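Local coordinates for beta-porphyranase B (Bacteroides plebeius, PDB 4AWD), which cleaves the sulfated red-seaweed polysaccharide porphyran at the (1->4) linkages between beta-D-galactopyranose and alpha-L-galactopyranose-6-sulfate, at residues Lys71-Thr76 with Ala123-Lys128; Gly78-Thr83 with Asp115-Ala120; Ala82-Glu87 with His283-Thr288; Leu144-Ser149 with Gln294-Glu299; Glu181-Ile186 with Glu287-Glu292. One frame throughout, in Å; residues are numbered along the deposited sequence.

In the fold
Interactions 1, 2 and 3 share a corner of the GH16 beta-sandwich: strand 117-126 takes part in interactions 1 and 2, strand 82-84 in interactions 2 and 3. Interaction 4 joins two loops, and interaction 5 joins the end of strand 168-182 and the loop after it to loop 287-292. Interaction 3 is wholly buried and relies on apolar groups and bridging waters; interaction 4, also mostly buried, adds one threonine bond to proline packing. Interactions 1, 2 and 5 each have a more open side. Interaction 2 is the richest in backbone bonds, as expected of paired strands, whereas interaction 5 relies on side chains and brings the probable proton donor Glu181 together with an aromatic loop.

Interaction 1 of 5, residues Lys71-Thr76 with Ala123-Lys128; sequences KSPYWT and AVASVK
Ser72 and Ala123 form the tight end of this contact, where Ser72 N donates to Ala123 O at 2.6 Å. Just beyond, Ser72 CB lies 3.8 Å from Ala125 CB, and small residues on both sides suit a place where two backbones come so close. A chi1 of 164° points Ser72 OG onward, toward the amides that follow. There OG accepts from Tyr74 N at 3.0 Å, an ST turn that fixes the bend, and it is also bonded to His283 NE2.

The Tyr74 side is looser. Its ring brings the CD2 edge to Ala125 CB at 3.9 Å, while Pro73 CG covers one ring face. Farther out the hydroxyl does not touch the strand directly: a water 2.5 Å from Tyr74 OH spans the gap and donates to both Ser126 O and Val127 O. A phenol is long enough to reach this water while its ring remains against alanine.

The loop 71-76 leaves strand 68-69 and crosses strand 117-126 steeply, and the other neighbour of that strand here is strand 281-285; Tyr74 stacks on Phe281, and Trp75, a probable substrate-binding residue, lies against Trp152 of strand 149-163.

Interaction 2 of 5, residues Gly78-Thr83 with Asp115-Ala120; sequences GRPPAT and DKYRLA
Over the phenol ring of Tyr117, almost squarely above its centre, sits Thr83 CB, 3.6 Å from the centroid and 7° off the normal, a CH-pi contact. The side chains cross at about a right angle. Lys116 CG lies over the opposite ring face, so the ring is held flat between the two. At its far end Tyr117 OH donates to Gly78 O at 2.6 Å, which ties the loop to the strand; tyrosine suits the place because it offers both a broad apolar face and a hydroxyl.

Next to the ring, the backbones pair in parallel. Thr83 N donates to Leu119 O at 3.0 Å, and Pro81 O accepts from two successive amides, Arg118 N and Leu119 N. Ala82 CB packs on Leu119 CB at 3.7 Å on the face away from Thr83.

Several features position this first shell. A cis peptide precedes Pro81 and turns the chain into the strand. The Pro80 ring lies beside the aliphatic part of Lys116, with Pro80 CG 3.7 Å from Lys116 CG. Thr83 OG1 (chi1 -178°) sits beside the carbonyl carbon, where it accepts from Gly78 N and closes the loop on itself. Arg79 points away from this pairing; its NH1 donates to Thr288 O and forms a salt bridge with Glu287, like Arg79 a probable substrate-binding residue.

Strand 82-84 lies on one edge of strand 117-126, while strand 95-107 runs antiparallel on the other, where Lys116 and Tyr117 both face Glu107 in a classic beta bulge.

Interaction 3 of 5, residues Ala82-Glu87 with His283-Thr288; sequences ATFKAE and HIVTET
Phe84 reaches Thr286 and Val285 because its CG stands anti to its own carbonyl carbon, chi1 -39°, which swings the ring across to the other segment. On the partner, Val285 CG1 lies anti to the backbone N (chi1 171°) and meets the ring end. Both strands belong to the jelly-roll beta-sandwich of the GH16 family, and here strand 82-84 and the end of strand 281-285 are close without pairing.

The ring offers its rim to the polar backbone: Thr286 O lies in the ring plane, 3.4 Å from Phe84 CE1, where the slightly positive edge hydrogens suit a carbonyl oxygen. Val285 CG1 approaches the same CE1 at 3.8 Å. Phenylalanine fits because it spans the distance between the two segments while asking for no polar partner, and Trp75 meets its ring edge-to-face.

At the other end, two small side chains close the contact. Ala82 CB touches Thr288 CB, and Thr288 CG2 comes within 3.5 Å of Ala82 N.

Between these apolar points the backbones are too far apart to bond directly, and waters bridge their polar atoms. One water lies 2.9 Å from Ala82 O and accepts from Thr288 N, just beyond Glu287, a probable substrate-binding residue. The second bridges the two backbones, 2.8 Å from Thr83 O and 3.0 Å from Thr286 O.

Interaction 4 of 5, residues Leu144-Ser149 with Gln294-Glu299; sequences LTTMSS and QVPTAE
Two irregular segments approach most closely at Thr146 and Val295, their CA atoms 5.7 Å apart. The chain bends at Thr146, where psi is 17°, and becomes extended again at Met147; the other segment is extended through Val295 and Pro296, so the bend presents its side chains to an extended partner.

Thr146 supplies the polar link. Its OG1 lies between the backbone N and the carbonyl carbon (chi1 48°), from where it donates to Gln294 O at 2.7 Å. The donor approaches at a C=O angle of 135°, and the same oxygen also accepts from Arg187 NH1, so two side chains hold this carbonyl. A short hydroxyl suits a backbone so close by.

Both segments are loops at one end of the GH16 beta-sandwich. Residues 144-149 lead into strand 149-163, and residues 294-299 lie in the connection from strand 281-285 to strand 308-321.

Pro296 wedges its ring among the side chains of the bend. Its CD passes Thr146 OG1 at 3.2 Å, the two side chains running in opposite directions. Met147 crosses the ring at about a right angle, with CG 3.7 Å from Pro296 CG and SD close behind. The flexible thioether can follow the proline's rigid outline, and Leu119 of strand 117-126 also lies against Pro296.

Interaction 5 of 5, residues Glu181-Ile186 with Glu287-Glu292; sequences ETMGII and ETYDWE
The hydroxyl of Tyr289 makes the hydrogen bond of this contact, donating from OH to Glu181 OE1 at 2.6 Å. The phenol uses the anti lone pair, the one turned away from the other carboxylate oxygen, and the carboxylate and ring planes stand 46° apart. Glu181 reaches it with its chain extended beyond CG, while a tyrosine can hold its hydroxyl at a fixed distance on a rigid ring.

The apolar contacts gather round Met183. Its chain is bent at the thioether (chi3 68°), which carries CE to the edge of the Tyr289 ring, in its plane and 3.4 Å from CD2. The same methyl lies 3.7 Å from Trp291 CH2, and SD rests against the aliphatic Glu292 CG at 3.8 Å. An unbranched, flexible methionine suits a place beside the packed Tyr289 and Trp291 rings and the Glu292 chain.

Within the loop 287-292, packing on both faces holds the tyrosine ring. Trp291 CZ2 lies over one face, 3.3 Å above the plane, and Glu287 CG lies over the opposite one; a type I turn from Tyr289 to Glu292 folds the indole back. The carboxylate of Glu292 is bonded to the backbone at Arg187, Ser188 and Gln294, tying this loop to the neighbouring ones.

By similarity, Glu181 is the proton donor and Glu287 a substrate-binding residue. Tyr289 is therefore placed to orient Glu181, consistent with a second-shell role beside the probable proton donor in the cleft of a GH16 glycoside hydrolase.

Interaction 1 of 5, residues Lys71-Thr76 with Ala123-Lys128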
# COMPACT_ATOMS: atom_id res chain seq x y z
N LYS A 71 4.39 -1.76 13.98
CA LYS A 71 5.61 -1.50 13.23
C LYS A 71 5.94 -2.71 12.37
O LYS A 71 6.35 -3.77 12.87
CB LYS A 71 6.77 -1.17 14.17
CG LYS A 71 7.96 -0.56 13.45
CD LYS A 71 9.28 -1.01 14.07
CE LYS A 71 10.47 -0.09 13.72
NZ LYS A 71 10.61 0.18 12.27
N SER A 72 5.77 -2.55 11.06
CA SER A 72 6.06 -3.62 10.11
C SER A 72 7.44 -4.24 10.35
O SER A 72 8.43 -3.51 10.44
CB SER A 72 5.98 -3.11 8.68
OG SER A 72 6.61 -4.01 7.78
N PRO A 73 7.52 -5.57 10.43
CA PRO A 73 8.83 -6.24 10.52
C PRO A 73 9.55 -6.33 9.16
O PRO A 73 10.70 -6.77 9.09
CB PRO A 73 8.47 -7.64 10.99
CG PRO A 73 7.10 -7.88 10.45
CD PRO A 73 6.41 -6.53 10.41
N TYR A 74 8.88 -5.91 8.09
CA TYR A 74 9.39 -6.13 6.73
C TYR A 74 10.17 -4.95 6.15
O TYR A 74 11.16 -5.14 5.45
CB TYR A 74 8.24 -6.52 5.81
CG TYR A 74 7.45 -7.75 6.28
CD1 TYR A 74 8.06 -9.01 6.36
CD2 TYR A 74 6.10 -7.64 6.63
CE1 TYR A 74 7.34 -10.12 6.78
CE2 TYR A 74 5.37 -8.75 7.04
CZ TYR A 74 5.99 -9.98 7.10
OH TYR A 74 5.27 -11.08 7.50
N TRP A 75 9.70 -3.74 6.42
CA TRP A 75 10.36 -2.53 6.04
C TRP A 75 10.68 -1.80 7.34
O TRP A 75 9.86 -1.04 7.87
CB TRP A 75 9.45 -1.70 5.14
CG TRP A 75 10.13 -0.57 4.43
CD1 TRP A 75 11.44 -0.20 4.54
CD2 TRP A 75 9.52 0.36 3.52
NE1 TRP A 75 11.69 0.89 3.75
CE2 TRP A 75 10.53 1.26 3.11
CE3 TRP A 75 8.22 0.51 3.01
CZ2 TRP A 75 10.28 2.30 2.21
CZ3 TRP A 75 7.97 1.56 2.11
CH2 TRP A 75 9.01 2.44 1.73
N THR A 76 11.87 -2.07 7.85
CA THR A 76 12.27 -1.70 9.21
C THR A 76 12.81 -0.26 9.28
O THR A 76 12.55 0.48 10.23
CB THR A 76 13.34 -2.70 9.69
OG1 THR A 76 12.70 -3.91 10.11
CG2 THR A 76 14.13 -2.15 10.87
N ALA A 123 4.40 2.31 9.51
CA ALA A 123 4.30 1.19 8.60
C ALA A 123 3.61 0.03 9.30
O ALA A 123 4.23 -0.63 10.17
CB ALA A 123 5.66 0.76 8.11
N VAL A 124 2.35 -0.20 8.93
CA VAL A 124 1.55 -1.33 9.46
C VAL A 124 1.58 -2.53 8.50
O VAL A 124 1.41 -2.37 7.30
CB VAL A 124 0.08 -0.90 9.70
CG1 VAL A 124 -0.73 -2.03 10.25
CG2 VAL A 124 0.02 0.26 10.65
N ALA A 125 1.79 -3.72 9.04
CA ALA A 125 1.73 -4.95 8.25
C ALA A 125 0.76 -5.93 8.88
O ALA A 125 0.76 -6.11 10.11
CB ALA A 125 3.11 -5.59 8.13
N SER A 126 -0.08 -6.56 8.08
CA SER A 126 -0.87 -7.68 8.59
C SER A 126 0.07 -8.78 9.10
O SER A 126 1.18 -8.98 8.58
CB SER A 126 -1.86 -8.22 7.54
OG SER A 126 -1.22 -8.57 6.31
N VAL A 127 -0.38 -9.47 10.14
CA VAL A 127 0.37 -10.56 10.74
C VAL A 127 0.44 -11.74 9.76
O VAL A 127 1.48 -12.33 9.55
CB VAL A 127 -0.23 -10.99 12.11
CG1 VAL A 127 0.26 -12.37 12.54
CG2 VAL A 127 0.13 -9.96 13.15
N LYS A 128 -0.69 -12.04 9.14
CA LYS A 128 -0.76 -13.13 8.22
C LYS A 128 -0.32 -12.64 6.85
O LYS A 128 -0.44 -11.44 6.55
CB LYS A 128 -2.17 -13.72 8.19
CG LYS A 128 -2.58 -14.41 9.49
CD LYS A 128 -3.52 -15.55 9.15
CE LYS A 128 -4.31 -16.09 10.33
NZ LYS A 128 -5.17 -17.25 9.86
O HOH W 1 2.81 -10.97 7.60

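Interaction 2 of 5, residues Gly78-Thr83 with Asp115-Ala120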
# COMPACT_ATOMS: atom_id res chain seq x y z
N GLY A 78 12.86 3.25 7.11
CA GLY A 78 12.19 3.95 6.00
C GLY A 78 13.13 4.54 4.96
O GLY A 78 14.34 4.35 5.02
N ARG A 79 12.55 5.24 3.98
CA ARG A 79 13.32 5.96 2.98
C ARG A 79 13.72 7.28 3.60
O ARG A 79 12.85 8.07 3.96
CB ARG A 79 12.46 6.20 1.72
CG ARG A 79 13.26 6.75 0.50
CD ARG A 79 12.45 6.76 -0.79
NE ARG A 79 11.94 5.44 -1.16
CZ ARG A 79 10.66 5.07 -1.01
NH1 ARG A 79 9.76 5.90 -0.50
NH2 ARG A 79 10.30 3.84 -1.35
N PRO A 80 15.03 7.52 3.76
CA PRO A 80 15.45 8.78 4.41
C PRO A 80 14.80 9.98 3.70
O PRO A 80 14.71 9.99 2.48
CB PRO A 80 16.97 8.78 4.26
CG PRO A 80 17.35 7.34 4.04
CD PRO A 80 16.18 6.66 3.39
N PRO A 81 14.37 11.00 4.47
CA PRO A 81 14.66 11.16 5.89
C PRO A 81 13.55 10.73 6.87
O PRO A 81 13.57 11.17 8.03
CB PRO A 81 14.92 12.67 6.00
CG PRO A 81 14.11 13.29 4.85
CD PRO A 81 13.68 12.18 3.93
N ALA A 82 12.61 9.90 6.43
CA ALA A 82 11.58 9.38 7.36
C ALA A 82 11.68 7.88 7.56
O ALA A 82 11.89 7.12 6.62
CB ALA A 82 10.17 9.75 6.91
N THR A 83 11.49 7.45 8.79
CA THR A 83 11.34 6.04 9.04
C THR A 83 9.97 5.76 9.68
O THR A 83 9.04 6.57 9.52
CB THR A 83 12.56 5.46 9.82
OG1 THR A 83 12.38 4.05 10.00
CG2 THR A 83 12.76 6.16 11.16
N ASP A 115 22.17 10.57 11.59
CA ASP A 115 21.65 11.73 10.87
C ASP A 115 20.78 11.33 9.68
O ASP A 115 20.46 12.15 8.81
CB ASP A 115 22.81 12.59 10.38
CG ASP A 115 23.78 12.93 11.50
OD1 ASP A 115 23.37 13.65 12.43
OD2 ASP A 115 24.94 12.46 11.45
N LYS A 116 20.41 10.05 9.64
CA LYS A 116 19.67 9.51 8.51
C LYS A 116 18.20 9.92 8.60
O LYS A 116 17.64 10.33 7.60
CB LYS A 116 19.83 7.99 8.45
CG LYS A 116 19.13 7.33 7.27
CD LYS A 116 19.55 5.85 7.08
CE LYS A 116 21.03 5.71 6.68
NZ LYS A 116 21.27 6.24 5.30
N TYR A 117 17.62 9.86 9.80
CA TYR A 117 16.17 10.09 10.00
C TYR A 117 15.83 11.22 10.97
O TYR A 117 16.33 11.26 12.09
CB TYR A 117 15.48 8.80 10.50
CG TYR A 117 15.64 7.62 9.56
CD1 TYR A 117 15.09 7.65 8.28
CD2 TYR A 117 16.33 6.48 9.97
CE1 TYR A 117 15.22 6.58 7.42
CE2 TYR A 117 16.47 5.40 9.11
CZ TYR A 117 15.91 5.47 7.83
OH TYR A 117 16.04 4.41 6.96
N ARG A 118 14.98 12.13 10.53
CA ARG A 118 14.48 13.21 11.40
C ARG A 118 12.97 13.31 11.33
O ARG A 118 12.38 14.18 11.97
CB ARG A 118 15.13 14.55 11.05
CG ARG A 118 14.77 15.06 9.66
CD ARG A 118 15.45 16.37 9.34
NE ARG A 118 14.73 17.10 8.29
CZ ARG A 118 15.04 17.07 6.99
NH1 ARG A 118 16.07 16.34 6.54
NH2 ARG A 118 14.32 17.79 6.14
N LEU A 119 12.35 12.43 10.55
CA LEU A 119 10.91 12.34 10.49
C LEU A 119 10.47 10.92 10.82
O LEU A 119 11.13 9.94 10.46
CB LEU A 119 10.39 12.75 9.10
CG LEU A 119 10.42 14.24 8.72
CD1 LEU A 119 10.25 14.42 7.22
CD2 LEU A 119 9.36 15.03 9.47
N ALA A 120 9.36 10.81 11.54
CA ALA A 120 8.80 9.50 11.81
C ALA A 120 7.40 9.37 11.21
O ALA A 120 6.53 10.22 11.42
CB ALA A 120 8.81 9.20 13.30

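Interaction 3 of 5, residues Ala82-Glu87 with His283-Thr288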
# COMPACT_ATOMS: atom_id res chain seq x y z
N ALA A 82 12.61 9.90 6.43
CA ALA A 82 11.58 9.38 7.36
C ALA A 82 11.68 7.88 7.56
O ALA A 82 11.89 7.12 6.62
CB ALA A 82 10.17 9.75 6.91
N THR A 83 11.49 7.45 8.79
CA THR A 83 11.34 6.04 9.04
C THR A 83 9.97 5.76 9.68
O THR A 83 9.04 6.57 9.52
CB THR A 83 12.56 5.46 9.82
OG1 THR A 83 12.38 4.05 10.00
CG2 THR A 83 12.76 6.16 11.16
N PHE A 84 9.83 4.64 10.38
CA PHE A 84 8.52 4.23 10.92
C PHE A 84 8.61 3.92 12.41
O PHE A 84 9.53 3.25 12.85
CB PHE A 84 7.99 3.00 10.18
CG PHE A 84 8.25 3.02 8.67
CD1 PHE A 84 7.55 3.90 7.83
CD2 PHE A 84 9.12 2.10 8.08
CE1 PHE A 84 7.77 3.91 6.45
CE2 PHE A 84 9.38 2.10 6.73
CZ PHE A 84 8.69 2.99 5.89
N LYS A 85 7.65 4.40 13.18
CA LYS A 85 7.61 4.06 14.58
C LYS A 85 6.24 3.54 14.98
O LYS A 85 5.22 4.02 14.49
CB LYS A 85 8.00 5.26 15.43
CG LYS A 85 9.40 5.77 15.18
CD LYS A 85 10.44 4.80 15.71
CE LYS A 85 11.81 5.41 15.61
NZ LYS A 85 12.87 4.42 15.40
N ALA A 86 6.23 2.57 15.88
CA ALA A 86 4.99 2.02 16.43
C ALA A 86 4.14 3.09 17.10
O ALA A 86 2.92 3.08 16.98
CB ALA A 86 5.29 0.86 17.41
N GLU A 87 4.79 4.02 17.80
CA GLU A 87 4.10 5.09 18.52
C GLU A 87 3.29 6.03 17.62
O GLU A 87 2.43 6.77 18.11
CB GLU A 87 5.09 5.93 19.36
CG GLU A 87 5.85 5.16 20.43
CD GLU A 87 6.91 4.23 19.84
OE1 GLU A 87 7.44 4.51 18.74
OE2 GLU A 87 7.21 3.20 20.48
N HIS A 283 0.45 -4.06 3.51
CA HIS A 283 1.22 -2.95 4.07
C HIS A 283 0.42 -1.66 4.12
O HIS A 283 -0.26 -1.29 3.16
CB HIS A 283 2.50 -2.72 3.28
CG HIS A 283 3.76 -3.04 4.05
ND1 HIS A 283 4.98 -3.22 3.43
CD2 HIS A 283 3.98 -3.22 5.38
CE1 HIS A 283 5.90 -3.49 4.34
NE2 HIS A 283 5.32 -3.49 5.53
N ILE A 284 0.47 -0.96 5.23
CA ILE A 284 -0.20 0.33 5.32
C ILE A 284 0.85 1.34 5.78
O ILE A 284 1.30 1.29 6.91
CB ILE A 284 -1.43 0.29 6.26
CG1 ILE A 284 -2.29 -0.95 5.99
CG2 ILE A 284 -2.26 1.57 6.07
CD1 ILE A 284 -3.48 -1.16 6.93
N VAL A 285 1.24 2.24 4.89
CA VAL A 285 2.51 2.95 5.05
C VAL A 285 2.43 4.46 4.80
O VAL A 285 1.76 4.93 3.90
CB VAL A 285 3.59 2.35 4.11
CG1 VAL A 285 4.84 3.19 4.11
CG2 VAL A 285 3.91 0.93 4.54
N THR A 286 3.19 5.18 5.61
CA THR A 286 3.34 6.63 5.53
C THR A 286 4.83 6.93 5.30
O THR A 286 5.68 6.63 6.14
CB THR A 286 2.81 7.22 6.87
OG1 THR A 286 1.52 7.82 6.65
CG2 THR A 286 3.76 8.17 7.44
N GLU A 287 5.17 7.46 4.12
CA GLU A 287 6.58 7.52 3.76
C GLU A 287 7.00 8.80 3.08
O GLU A 287 6.19 9.71 2.78
CB GLU A 287 6.97 6.35 2.86
CG GLU A 287 6.89 6.64 1.37
CD GLU A 287 6.37 5.44 0.59
OE1 GLU A 287 5.17 5.13 0.73
OE2 GLU A 287 7.17 4.80 -0.14
N THR A 288 8.29 8.91 2.89
CA THR A 288 8.83 10.08 2.24
C THR A 288 9.45 9.57 0.89
O THR A 288 9.95 8.42 0.80
CB THR A 288 9.76 10.81 3.31
OG1 THR A 288 9.69 12.24 3.19
CG2 THR A 288 11.10 10.35 3.26
O HOH W 2 10.26 6.89 4.26
O HOH W 3 8.60 7.09 6.83

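Interaction 4 of 5, residues Leu144-Ser149 with Gln294-Glu299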
# COMPACT_ATOMS: atom_id res chain seq x y z
N LEU A 144 -2.60 15.98 5.20
CA LEU A 144 -2.30 17.23 4.48
C LEU A 144 -0.81 17.53 4.66
O LEU A 144 -0.40 18.40 5.43
CB LEU A 144 -3.18 18.39 4.96
CG LEU A 144 -3.33 19.59 3.99
CD1 LEU A 144 -4.05 19.21 2.73
CD2 LEU A 144 -4.05 20.77 4.64
N THR A 145 -0.01 16.81 3.88
CA THR A 145 1.38 16.62 4.18
C THR A 145 2.03 16.14 2.89
O THR A 145 1.35 15.60 2.02
CB THR A 145 1.47 15.54 5.30
OG1 THR A 145 1.76 16.17 6.57
CG2 THR A 145 2.47 14.48 5.00
N THR A 146 3.35 16.36 2.76
CA THR A 146 4.10 15.85 1.62
C THR A 146 4.68 14.45 1.85
O THR A 146 5.60 14.02 1.14
CB THR A 146 5.27 16.79 1.25
OG1 THR A 146 6.00 17.12 2.42
CG2 THR A 146 4.78 18.07 0.54
N MET A 147 4.14 13.74 2.84
CA MET A 147 4.42 12.31 3.03
C MET A 147 3.25 11.48 2.50
O MET A 147 2.10 11.94 2.49
CB MET A 147 4.72 11.99 4.50
CG MET A 147 6.12 12.39 4.90
SD MET A 147 6.53 12.20 6.64
CE MET A 147 6.51 10.41 6.82
N SER A 148 3.55 10.27 2.05
CA SER A 148 2.58 9.43 1.35
C SER A 148 1.48 8.94 2.28
O SER A 148 1.69 8.82 3.49
CB SER A 148 3.28 8.22 0.74
OG SER A 148 3.81 7.40 1.79
N SER A 149 0.31 8.69 1.70
CA SER A 149 -0.74 7.90 2.33
C SER A 149 -0.92 6.72 1.39
O SER A 149 -1.22 6.93 0.22
CB SER A 149 -2.05 8.68 2.44
OG SER A 149 -1.89 9.86 3.20
N GLN A 294 10.74 18.33 -0.55
CA GLN A 294 10.17 19.26 0.43
C GLN A 294 9.32 18.51 1.45
O GLN A 294 8.08 18.65 1.51
CB GLN A 294 9.40 20.42 -0.22
CG GLN A 294 10.29 21.22 -1.17
CD GLN A 294 9.59 22.41 -1.76
OE1 GLN A 294 8.89 23.15 -1.06
NE2 GLN A 294 9.78 22.62 -3.07
N VAL A 295 10.02 17.68 2.22
CA VAL A 295 9.44 16.84 3.25
C VAL A 295 8.91 17.74 4.36
O VAL A 295 9.32 18.90 4.46
CB VAL A 295 10.48 15.84 3.81
CG1 VAL A 295 10.95 14.90 2.71
CG2 VAL A 295 11.67 16.57 4.45
N PRO A 296 7.98 17.22 5.18
CA PRO A 296 7.36 18.00 6.27
C PRO A 296 8.39 18.61 7.22
O PRO A 296 9.34 17.93 7.63
CB PRO A 296 6.50 16.97 7.00
CG PRO A 296 6.16 15.94 5.94
CD PRO A 296 7.38 15.87 5.05
N THR A 297 8.23 19.90 7.52
CA THR A 297 9.04 20.56 8.54
C THR A 297 8.32 20.36 9.86
O THR A 297 7.22 19.81 9.86
CB THR A 297 9.14 22.09 8.34
OG1 THR A 297 7.83 22.67 8.48
CG2 THR A 297 9.75 22.45 6.98
N ALA A 298 8.91 20.83 10.95
CA ALA A 298 8.22 20.86 12.25
C ALA A 298 6.89 21.58 12.16
O ALA A 298 5.85 21.07 12.63
CB ALA A 298 9.10 21.50 13.31
N GLU A 299 6.90 22.76 11.53
CA GLU A 299 5.69 23.56 11.41
C GLU A 299 4.63 22.88 10.57
O GLU A 299 3.44 22.99 10.87
CB GLU A 299 5.99 24.95 10.85
CG GLU A 299 4.75 25.77 10.52
CD GLU A 299 3.93 26.15 11.76
OE1 GLU A 299 4.48 26.19 12.89
OE2 GLU A 299 2.72 26.40 11.58

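Interaction 5 of 5, residues Glu181-Ile186 with Glu287-Glu292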
# COMPACT_ATOMS: atom_id res chain seq x y z
N GLU A 181 -1.32 5.09 -3.88
CA GLU A 181 -0.34 6.04 -3.35
C GLU A 181 -0.87 7.44 -3.62
O GLU A 181 -1.30 7.72 -4.74
CB GLU A 181 1.01 5.87 -4.04
CG GLU A 181 1.67 4.51 -3.92
CD GLU A 181 2.98 4.44 -4.67
OE1 GLU A 181 3.97 5.07 -4.21
OE2 GLU A 181 3.04 3.77 -5.73
N THR A 182 -0.87 8.31 -2.62
CA THR A 182 -1.05 9.76 -2.83
C THR A 182 -0.25 10.49 -1.76
O THR A 182 0.30 9.84 -0.86
CB THR A 182 -2.46 10.25 -2.60
OG1 THR A 182 -3.09 9.41 -1.64
CG2 THR A 182 -3.25 10.30 -3.87
N MET A 183 -0.19 11.81 -1.86
CA MET A 183 0.16 12.66 -0.73
C MET A 183 -0.79 13.85 -0.79
O MET A 183 -1.30 14.17 -1.86
CB MET A 183 1.63 13.10 -0.77
CG MET A 183 2.04 13.93 -1.96
SD MET A 183 3.78 14.44 -1.91
CE MET A 183 4.65 12.88 -2.12
N GLY A 184 -1.02 14.50 0.35
CA GLY A 184 -2.02 15.55 0.40
C GLY A 184 -1.59 16.87 -0.22
O GLY A 184 -2.44 17.61 -0.74
N ILE A 185 -0.30 17.18 -0.11
CA ILE A 185 0.25 18.43 -0.66
C ILE A 185 1.31 18.13 -1.72
O ILE A 185 2.16 17.24 -1.53
CB ILE A 185 0.92 19.32 0.43
CG1 ILE A 185 -0.09 19.70 1.53
CG2 ILE A 185 1.58 20.56 -0.21
CD1 ILE A 185 0.57 20.32 2.80
N ILE A 186 1.27 18.88 -2.81
CA ILE A 186 2.24 18.76 -3.89
C ILE A 186 3.15 20.00 -3.93
O ILE A 186 2.65 21.11 -4.08
CB ILE A 186 1.52 18.60 -5.26
CG1 ILE A 186 0.58 17.38 -5.27
CG2 ILE A 186 2.54 18.53 -6.39
CD1 ILE A 186 1.26 16.02 -4.98
N GLU A 287 5.17 7.46 4.12
CA GLU A 287 6.58 7.52 3.76
C GLU A 287 7.00 8.80 3.08
O GLU A 287 6.19 9.71 2.78
CB GLU A 287 6.97 6.35 2.86
CG GLU A 287 6.89 6.64 1.37
CD GLU A 287 6.37 5.44 0.59
OE1 GLU A 287 5.17 5.13 0.73
OE2 GLU A 287 7.17 4.80 -0.14
N THR A 288 8.29 8.91 2.89
CA THR A 288 8.83 10.08 2.24
C THR A 288 9.45 9.57 0.89
O THR A 288 9.95 8.42 0.80
CB THR A 288 9.76 10.81 3.31
OG1 THR A 288 9.69 12.24 3.19
CG2 THR A 288 11.10 10.35 3.26
N TYR A 289 9.31 10.38 -0.17
CA TYR A 289 9.79 10.03 -1.53
C TYR A 289 10.94 10.93 -1.96
O TYR A 289 10.93 12.13 -1.68
CB TYR A 289 8.71 10.26 -2.56
CG TYR A 289 7.49 9.37 -2.49
CD1 TYR A 289 7.57 8.00 -2.76
CD2 TYR A 289 6.23 9.91 -2.23
CE1 TYR A 289 6.45 7.20 -2.73
CE2 TYR A 289 5.11 9.13 -2.19
CZ TYR A 289 5.21 7.77 -2.44
OH TYR A 289 4.06 7.00 -2.41
N ASP A 290 11.91 10.37 -2.69
CA ASP A 290 13.09 11.13 -3.16
C ASP A 290 12.71 12.21 -4.17
O ASP A 290 13.44 13.20 -4.35
CB ASP A 290 14.14 10.22 -3.78
CG ASP A 290 14.72 9.23 -2.79
OD1 ASP A 290 14.55 9.45 -1.56
OD2 ASP A 290 15.35 8.24 -3.25
N TRP A 291 11.58 12.01 -4.84
CA TRP A 291 11.13 12.96 -5.87
C TRP A 291 10.30 14.09 -5.28
O TRP A 291 9.84 14.98 -6.00
CB TRP A 291 10.41 12.26 -7.00
CG TRP A 291 9.35 11.28 -6.57
CD1 TRP A 291 9.49 9.93 -6.49
CD2 TRP A 291 7.99 11.57 -6.21
NE1 TRP A 291 8.30 9.36 -6.09
CE2 TRP A 291 7.37 10.34 -5.91
CE3 TRP A 291 7.24 12.75 -6.11
CZ2 TRP A 291 6.01 10.26 -5.51
CZ3 TRP A 291 5.91 12.67 -5.70
CH2 TRP A 291 5.31 11.43 -5.41
N GLU A 292 10.11 14.07 -3.96
CA GLU A 292 9.47 15.18 -3.24
C GLU A 292 10.32 15.54 -2.03
O GLU A 292 10.02 15.16 -0.90
CB GLU A 292 8.02 14.83 -2.83
CG GLU A 292 7.24 15.93 -2.10
CD GLU A 292 7.30 17.31 -2.77
OE1 GLU A 292 8.25 18.07 -2.47
OE2 GLU A 292 6.38 17.66 -3.56